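Local coordinates for oligopeptide-binding protein appA (Bacillus subtilis, PDB 1XOC), which binds oligopeptides, among them a nonapeptide, as the solute-binding component of an oligopeptide permease that imports peptides and can serve sporulation and competence, at residues Ile269-Asn272 against Leu277-Asp280; Ala342-Thr347 against Leu353-Lys358. All blocks are in the same frame, centred on the assembly; numbering follows the deposited sequence.

How the interactions relate
From the N terminus, strand 265-271 ends at Trp271 and the chain turns back within a few residues, so that interaction 1 closes the short loop leading to helix 281-289. Only after this, beyond helix 332-341, does interaction 2 close a second loop, 342-347 against 353-358, around a zinc ion. The two loops are in series and neither encloses nor crosses the other. They meet nonetheless: Leu277 CD2 lies 3.5 Å from Trp344 CH2, and Asp280 touches Ala342. Both also reach the same mixed sheet, interaction 1 through strand 265-271 and interaction 2 through strand 354-355, the outer partner of strand 358-367.

Interaction 1. Residues Ile269-Asn272 against Leu277-Asp280; sequences IGWN and LFKD
Trp271 and Phe278 close the tight connection between strand 265-271 and helix 281-289, a sheet-to-helix junction in the family 5 solute-binding fold. The contact is aromatic and buried. Trp271 CE3 lies 3.5 Å from Phe278 CE1, over the phenyl face toward its rim. The planes are inclined by 42° with 5.0 Å between the centroids of the indole six-membered ring and the phenyl ring, an oblique pairing. Both rings reach it with CG anti to the carbonyl carbon (chi1 -53° for Trp271, -54° for Phe278). On the opposite phenyl face Leu277 CB sits 4.0 Å above the ring plane, over its centre. Phe362 of strand 358-367 also meets the Phe278 ring edge-to-face. Tryptophan suits the strand end because its broad indole can meet Phe278, Ile269 CG2 and Leu287 of helix 281-289 at once, while NE1 is satisfied by Thr484 OG1. At the phenyl edge, in its plane, Asn272 O lies 3.5 Å from Phe278 CD2, where the weakly positive ring hydrogens probably make a mildly favourable place for a carbonyl oxygen. Replacing Phe278 by an alanine would remove the phenyl face that packs on Trp271 CE3, and a gap would probably open between that atom and Leu277 CB. Beyond the rings the loop runs into the helix: Arg284 NH1 bonds to Phe278 O, and Asp280, the N-cap, receives Lys282 N on OD1.

Interaction 2. Residues Ala342-Thr347 against Leu353-Lys358; sequences AGWKDT and LDKDGK. With ZN (zinc ion), chain M.
Asp354 and the backbone of Lys345 and Thr347 close a metal-binding loop whose spacing is reminiscent of DxDxDG calcium-binding loops, though its first acid, Asp346, stays in the second shell; here it holds zinc. Metal bonds come first. Asp354 chelates the zinc ion with both oxygens, OD1 at 2.5 Å and OD2 at 2.2 Å, and Asn348, Asp350 and Ile352 complete the site. Asp346 OD1 is 3.1 Å from Asp354 OD2, two acceptors whose repulsion the metal probably eases, and the Asp346 carboxylate takes the backbone N of Asn348 and of Gly351, bracing the loop. Among the hydrogen bonds, Thr347 N reaches Asp354 OD2 from the anti side, 34° out of the carboxylate plane. Lys345 and Asp354 form a single antiparallel hydrogen-bonded pair, with Lys345 N 3.2 Å from Asp354 O, and Asp354 N returns a bond to Lys345 O. Packing centres on Trp344. Lys355 CB lies 3.4 Å from the centroid of its six-membered ring, 8° off the normal, a CH-pi contact, while Leu353 CB rests 4.0 Å from Trp344 CE3. Two glycines permit the turns: Gly343, at positive phi, ends helix 332-341 in a Schellman motif, and Gly357 occupies a type I' turn that joins strand 354-355 to strand 358-367. A charged side chain also reaches the C-terminal end of helix 332-341: its CG swung opposite the main-chain nitrogen (chi1 175°) and its chain extended, Lys355 passes the indole so that NZ bonds Ala342 O at 2.7 Å.

Interaction 1. Residues Ile269-Asn272 against Leu277-Asp280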
ATOM      1  N   ILE A 269      -4.499  -3.867  13.190  1.00 29.16           N
ATOM      2  CA  ILE A 269      -3.980  -2.986  14.214  1.00 29.63           C
ATOM      3  C   ILE A 269      -2.506  -3.229  14.387  1.00 29.84           C
ATOM      4  O   ILE A 269      -2.092  -4.333  14.670  1.00 29.46           O
ATOM      5  CB  ILE A 269      -4.683  -3.214  15.560  1.00 30.99           C
ATOM      6  CG1 ILE A 269      -6.193  -3.141  15.403  1.00 27.17           C
ATOM      7  CG2 ILE A 269      -4.167  -2.225  16.602  1.00 28.88           C
ATOM      8  CD1 ILE A 269      -6.951  -3.543  16.640  1.00 26.17           C
ATOM      9  N   GLY A 270      -1.731  -2.175  14.207  1.00 31.01           N
ATOM     10  CA  GLY A 270      -0.310  -2.233  14.446  1.00 30.60           C
ATOM     11  C   GLY A 270       0.042  -1.845  15.865  1.00 30.71           C
ATOM     12  O   GLY A 270      -0.237  -0.745  16.279  1.00 30.93           O
ATOM     13  N   TRP A 271       0.674  -2.766  16.582  1.00 29.75           N
ATOM     14  CA  TRP A 271       1.079  -2.539  17.962  1.00 29.76           C
ATOM     15  C   TRP A 271       2.562  -2.154  18.012  1.00 30.10           C
ATOM     16  O   TRP A 271       3.412  -2.971  17.747  1.00 30.44           O
ATOM     17  CB  TRP A 271       0.865  -3.810  18.787  1.00 29.66           C
ATOM     18  CG  TRP A 271      -0.506  -4.415  18.730  1.00 28.94           C
ATOM     19  CD1 TRP A 271      -0.845  -5.604  18.186  1.00 29.62           C
ATOM     20  CD2 TRP A 271      -1.699  -3.882  19.293  1.00 28.95           C
ATOM     21  NE1 TRP A 271      -2.186  -5.833  18.337  1.00 29.09           N
ATOM     22  CE2 TRP A 271      -2.731  -4.786  19.022  1.00 28.73           C
ATOM     23  CE3 TRP A 271      -2.002  -2.721  19.995  1.00 30.35           C
ATOM     24  CZ2 TRP A 271      -4.035  -4.576  19.435  1.00 29.39           C
ATOM     25  CZ3 TRP A 271      -3.299  -2.511  20.397  1.00 30.40           C
ATOM     26  CH2 TRP A 271      -4.296  -3.431  20.120  1.00 30.01           C
ATOM     27  N   ASN A 272       2.853  -0.898  18.330  1.00 30.51           N
ATOM     28  CA  ASN A 272       4.231  -0.411  18.268  1.00 30.61           C
ATOM     29  C   ASN A 272       5.056  -0.964  19.419  1.00 30.38           C
ATOM     30  O   ASN A 272       4.828  -0.607  20.562  1.00 29.56           O
ATOM     31  CB  ASN A 272       4.264   1.114  18.296  1.00 31.31           C
ATOM     32  CG  ASN A 272       5.621   1.679  17.943  1.00 32.49           C
ATOM     33  OD1 ASN A 272       5.762   2.872  17.692  1.00 35.59           O
ATOM     34  ND2 ASN A 272       6.616   0.827  17.893  1.00 31.53           N
ATOM     35  N   LEU A 277       4.177  -1.303  26.479  1.00 33.53           N
ATOM     36  CA  LEU A 277       2.924  -2.038  26.608  1.00 32.79           C
ATOM     37  C   LEU A 277       2.842  -3.203  25.645  1.00 32.26           C
ATOM     38  O   LEU A 277       2.173  -4.198  25.935  1.00 31.98           O
ATOM     39  CB  LEU A 277       1.724  -1.112  26.381  1.00 32.35           C
ATOM     40  CG  LEU A 277       1.527   0.028  27.398  1.00 31.99           C
ATOM     41  CD1 LEU A 277       0.315   0.891  27.027  1.00 31.24           C
ATOM     42  CD2 LEU A 277       1.413  -0.482  28.822  1.00 33.79           C
ATOM     43  N   PHE A 278       3.512  -3.078  24.505  1.00 31.49           N
ATOM     44  CA  PHE A 278       3.319  -4.024  23.413  1.00 31.83           C
ATOM     45  C   PHE A 278       4.542  -4.866  23.108  1.00 31.90           C
ATOM     46  O   PHE A 278       4.559  -5.548  22.115  1.00 31.94           O
ATOM     47  CB  PHE A 278       2.867  -3.280  22.149  1.00 31.21           C
ATOM     48  CG  PHE A 278       1.657  -2.424  22.362  1.00 30.34           C
ATOM     49  CD1 PHE A 278       0.514  -2.966  22.917  1.00 28.73           C
ATOM     50  CD2 PHE A 278       1.662  -1.074  22.033  1.00 31.07           C
ATOM     51  CE1 PHE A 278      -0.592  -2.196  23.161  1.00 28.86           C
ATOM     52  CE2 PHE A 278       0.554  -0.299  22.257  1.00 29.54           C
ATOM     53  CZ  PHE A 278      -0.585  -0.857  22.825  1.00 29.88           C
ATOM     54  N   LYS A 279       5.537  -4.865  23.989  1.00 32.67           N
ATOM     55  CA  LYS A 279       6.731  -5.655  23.750  1.00 33.70           C
ATOM     56  C   LYS A 279       6.542  -7.169  23.972  1.00 34.13           C
ATOM     57  O   LYS A 279       7.176  -7.982  23.293  1.00 34.89           O
ATOM     58  CB  LYS A 279       7.874  -5.126  24.613  1.00 34.13           C
ATOM     59  CG  LYS A 279       8.400  -3.785  24.143  1.00 34.93           C
ATOM     60  CD  LYS A 279       9.538  -3.291  25.047  1.00 35.46           C
ATOM     61  CE  LYS A 279      10.063  -1.921  24.608  1.00 37.19           C
ATOM     62  NZ  LYS A 279      11.108  -1.399  25.540  1.00 38.40           N
ATOM     63  N   ASP A 280       5.676  -7.537  24.921  1.00 34.49           N
ATOM     64  CA  ASP A 280       5.447  -8.939  25.290  1.00 34.12           C
ATOM     65  C   ASP A 280       4.489  -9.591  24.306  1.00 33.52           C
ATOM     66  O   ASP A 280       3.355  -9.137  24.137  1.00 32.91           O
ATOM     67  CB  ASP A 280       4.870  -9.018  26.710  1.00 34.26           C
ATOM     68  CG  ASP A 280       4.762 -10.451  27.258  1.00 35.94           C
ATOM     69  OD1 ASP A 280       5.062 -11.432  26.549  1.00 38.93           O
ATOM     70  OD2 ASP A 280       4.368 -10.594  28.438  1.00 40.70           O
TER

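Interaction 2. Residues Ala342-Thr347 against Leu353-Lys358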
ATOM      1  N   ALA A 342       0.671 -12.461  32.415  1.00 31.43           N
ATOM      2  CA  ALA A 342       1.721 -11.547  31.949  1.00 31.37           C
ATOM      3  C   ALA A 342       2.066 -10.434  32.945  1.00 31.49           C
ATOM      4  O   ALA A 342       2.859  -9.549  32.626  1.00 31.31           O
ATOM      5  CB  ALA A 342       1.346 -10.947  30.602  1.00 31.21           C
ATOM      6  N   GLY A 343       1.472 -10.462  34.138  1.00 31.38           N
ATOM      7  CA  GLY A 343       1.810  -9.512  35.202  1.00 31.57           C
ATOM      8  C   GLY A 343       0.883  -8.320  35.365  1.00 31.85           C
ATOM      9  O   GLY A 343       1.114  -7.475  36.229  1.00 31.86           O
ATOM     10  N   TRP A 344      -0.170  -8.246  34.554  1.00 32.02           N
ATOM     11  CA  TRP A 344      -1.098  -7.118  34.596  1.00 32.14           C
ATOM     12  C   TRP A 344      -2.296  -7.423  35.485  1.00 32.97           C
ATOM     13  O   TRP A 344      -2.976  -8.434  35.301  1.00 34.37           O
ATOM     14  CB  TRP A 344      -1.563  -6.746  33.182  1.00 31.45           C
ATOM     15  CG  TRP A 344      -0.485  -6.145  32.383  1.00 30.35           C
ATOM     16  CD1 TRP A 344       0.371  -6.799  31.538  1.00 30.32           C
ATOM     17  CD2 TRP A 344      -0.100  -4.762  32.352  1.00 29.22           C
ATOM     18  NE1 TRP A 344       1.260  -5.909  30.986  1.00 29.71           N
ATOM     19  CE2 TRP A 344       0.992  -4.653  31.463  1.00 29.02           C
ATOM     20  CE3 TRP A 344      -0.583  -3.604  32.970  1.00 29.35           C
ATOM     21  CZ2 TRP A 344       1.623  -3.435  31.192  1.00 29.46           C
ATOM     22  CZ3 TRP A 344       0.042  -2.390  32.699  1.00 30.04           C
ATOM     23  CH2 TRP A 344       1.128  -2.317  31.803  1.00 30.10           C
ATOM     24  N   LYS A 345      -2.530  -6.564  36.472  1.00 32.61           N
ATOM     25  CA  LYS A 345      -3.770  -6.592  37.234  1.00 32.78           C
ATOM     26  C   LYS A 345      -4.020  -5.211  37.820  1.00 32.27           C
ATOM     27  O   LYS A 345      -3.086  -4.447  38.031  1.00 32.27           O
ATOM     28  CB  LYS A 345      -3.722  -7.673  38.323  1.00 32.85           C
ATOM     29  CG  LYS A 345      -3.061  -7.281  39.617  1.00 34.28           C
ATOM     30  CD  LYS A 345      -3.335  -8.328  40.719  1.00 34.79           C
ATOM     31  CE  LYS A 345      -2.574  -9.649  40.467  1.00 37.04           C
ATOM     32  NZ  LYS A 345      -3.046 -10.437  39.276  1.00 37.48           N
ATOM     33  N   ASP A 346      -5.286  -4.874  38.032  1.00 32.34           N
ATOM     34  CA  ASP A 346      -5.636  -3.598  38.632  1.00 32.17           C
ATOM     35  C   ASP A 346      -5.218  -3.668  40.101  1.00 31.85           C
ATOM     36  O   ASP A 346      -5.710  -4.515  40.839  1.00 31.88           O
ATOM     37  CB  ASP A 346      -7.140  -3.359  38.500  1.00 32.52           C
ATOM     38  CG  ASP A 346      -7.594  -2.017  39.130  1.00 33.61           C
ATOM     39  OD1 ASP A 346      -6.775  -1.204  39.671  1.00 37.95           O
ATOM     40  OD2 ASP A 346      -8.814  -1.760  39.109  1.00 37.60           O
ATOM     41  N   THR A 347      -4.299  -2.793  40.503  1.00 31.57           N
ATOM     42  CA  THR A 347      -3.794  -2.771  41.879  1.00 31.78           C
ATOM     43  C   THR A 347      -4.140  -1.480  42.607  1.00 31.78           C
ATOM     44  O   THR A 347      -3.605  -1.210  43.682  1.00 32.30           O
ATOM     45  CB  THR A 347      -2.269  -2.916  41.906  1.00 31.69           C
ATOM     46  OG1 THR A 347      -1.677  -1.858  41.142  1.00 32.62           O
ATOM     47  CG2 THR A 347      -1.853  -4.250  41.331  1.00 31.96           C
ATOM     48  N   LEU A 353      -5.852  -1.916  34.277  1.00 27.75           N
ATOM     49  CA  LEU A 353      -4.750  -2.784  34.672  1.00 28.23           C
ATOM     50  C   LEU A 353      -3.468  -2.017  34.938  1.00 28.35           C
ATOM     51  O   LEU A 353      -3.189  -1.008  34.289  1.00 28.09           O
ATOM     52  CB  LEU A 353      -4.489  -3.849  33.604  1.00 28.11           C
ATOM     53  CG  LEU A 353      -5.666  -4.768  33.263  1.00 28.45           C
ATOM     54  CD1 LEU A 353      -5.341  -5.584  32.040  1.00 29.33           C
ATOM     55  CD2 LEU A 353      -6.020  -5.678  34.413  1.00 30.35           C
ATOM     56  N   ASP A 354      -2.662  -2.569  35.840  1.00 28.33           N
ATOM     57  CA  ASP A 354      -1.492  -1.911  36.397  1.00 28.86           C
ATOM     58  C   ASP A 354      -0.325  -2.930  36.370  1.00 28.96           C
ATOM     59  O   ASP A 354      -0.546  -4.114  36.586  1.00 28.75           O
ATOM     60  CB  ASP A 354      -1.818  -1.464  37.841  1.00 28.80           C
ATOM     61  CG  ASP A 354      -2.895  -0.356  37.904  1.00 29.06           C
ATOM     62  OD1 ASP A 354      -2.529   0.798  37.632  1.00 31.03           O
ATOM     63  OD2 ASP A 354      -4.112  -0.521  38.215  1.00 32.57           O
ATOM     64  N   LYS A 355       0.893  -2.478  36.065  1.00 29.42           N
ATOM     65  CA  LYS A 355       2.096  -3.294  36.153  1.00 30.12           C
ATOM     66  C   LYS A 355       3.326  -2.413  36.337  1.00 30.40           C
ATOM     67  O   LYS A 355       3.529  -1.459  35.593  1.00 30.18           O
ATOM     68  CB  LYS A 355       2.266  -4.166  34.913  1.00 30.22           C
ATOM     69  CG  LYS A 355       3.575  -4.939  34.901  1.00 30.46           C
ATOM     70  CD  LYS A 355       3.634  -5.954  33.785  1.00 30.37           C
ATOM     71  CE  LYS A 355       4.962  -6.676  33.813  1.00 32.26           C
ATOM     72  NZ  LYS A 355       4.901  -7.856  32.924  1.00 33.40           N
ATOM     73  N   ASP A 356       4.136  -2.748  37.339  1.00 31.22           N
ATOM     74  CA  ASP A 356       5.399  -2.057  37.616  1.00 31.95           C
ATOM     75  C   ASP A 356       5.246  -0.532  37.604  1.00 32.14           C
ATOM     76  O   ASP A 356       6.027   0.168  36.964  1.00 32.38           O
ATOM     77  CB  ASP A 356       6.475  -2.506  36.613  1.00 32.48           C
ATOM     78  CG  ASP A 356       6.798  -4.005  36.714  1.00 34.25           C
ATOM     79  OD1 ASP A 356       6.807  -4.553  37.844  1.00 35.96           O
ATOM     80  OD2 ASP A 356       7.050  -4.632  35.654  1.00 37.37           O
ATOM     81  N   GLY A 357       4.223  -0.036  38.301  1.00 32.30           N
ATOM     82  CA  GLY A 357       3.952   1.401  38.395  1.00 32.23           C
ATOM     83  C   GLY A 357       3.490   2.070  37.107  1.00 32.36           C
ATOM     84  O   GLY A 357       3.610   3.284  36.963  1.00 32.84           O
ATOM     85  N   LYS A 358       2.958   1.282  36.174  1.00 32.19           N
ATOM     86  CA  LYS A 358       2.471   1.791  34.890  1.00 32.06           C
ATOM     87  C   LYS A 358       1.052   1.293  34.648  1.00 31.21           C
ATOM     88  O   LYS A 358       0.754   0.139  34.942  1.00 31.29           O
ATOM     89  CB  LYS A 358       3.354   1.286  33.747  1.00 32.47           C
ATOM     90  CG  LYS A 358       4.517   2.199  33.349  1.00 34.44           C
ATOM     91  CD  LYS A 358       4.902   1.965  31.877  1.00 34.52           C
ATOM     92  CE  LYS A 358       3.849   2.541  30.910  1.00 36.68           C
ATOM     93  NZ  LYS A 358       3.905   1.926  29.556  1.00 37.54           N
TER
HETATM   94 ZN    ZN M 531      -4.957   1.495  37.745  1.00 45.91          ZN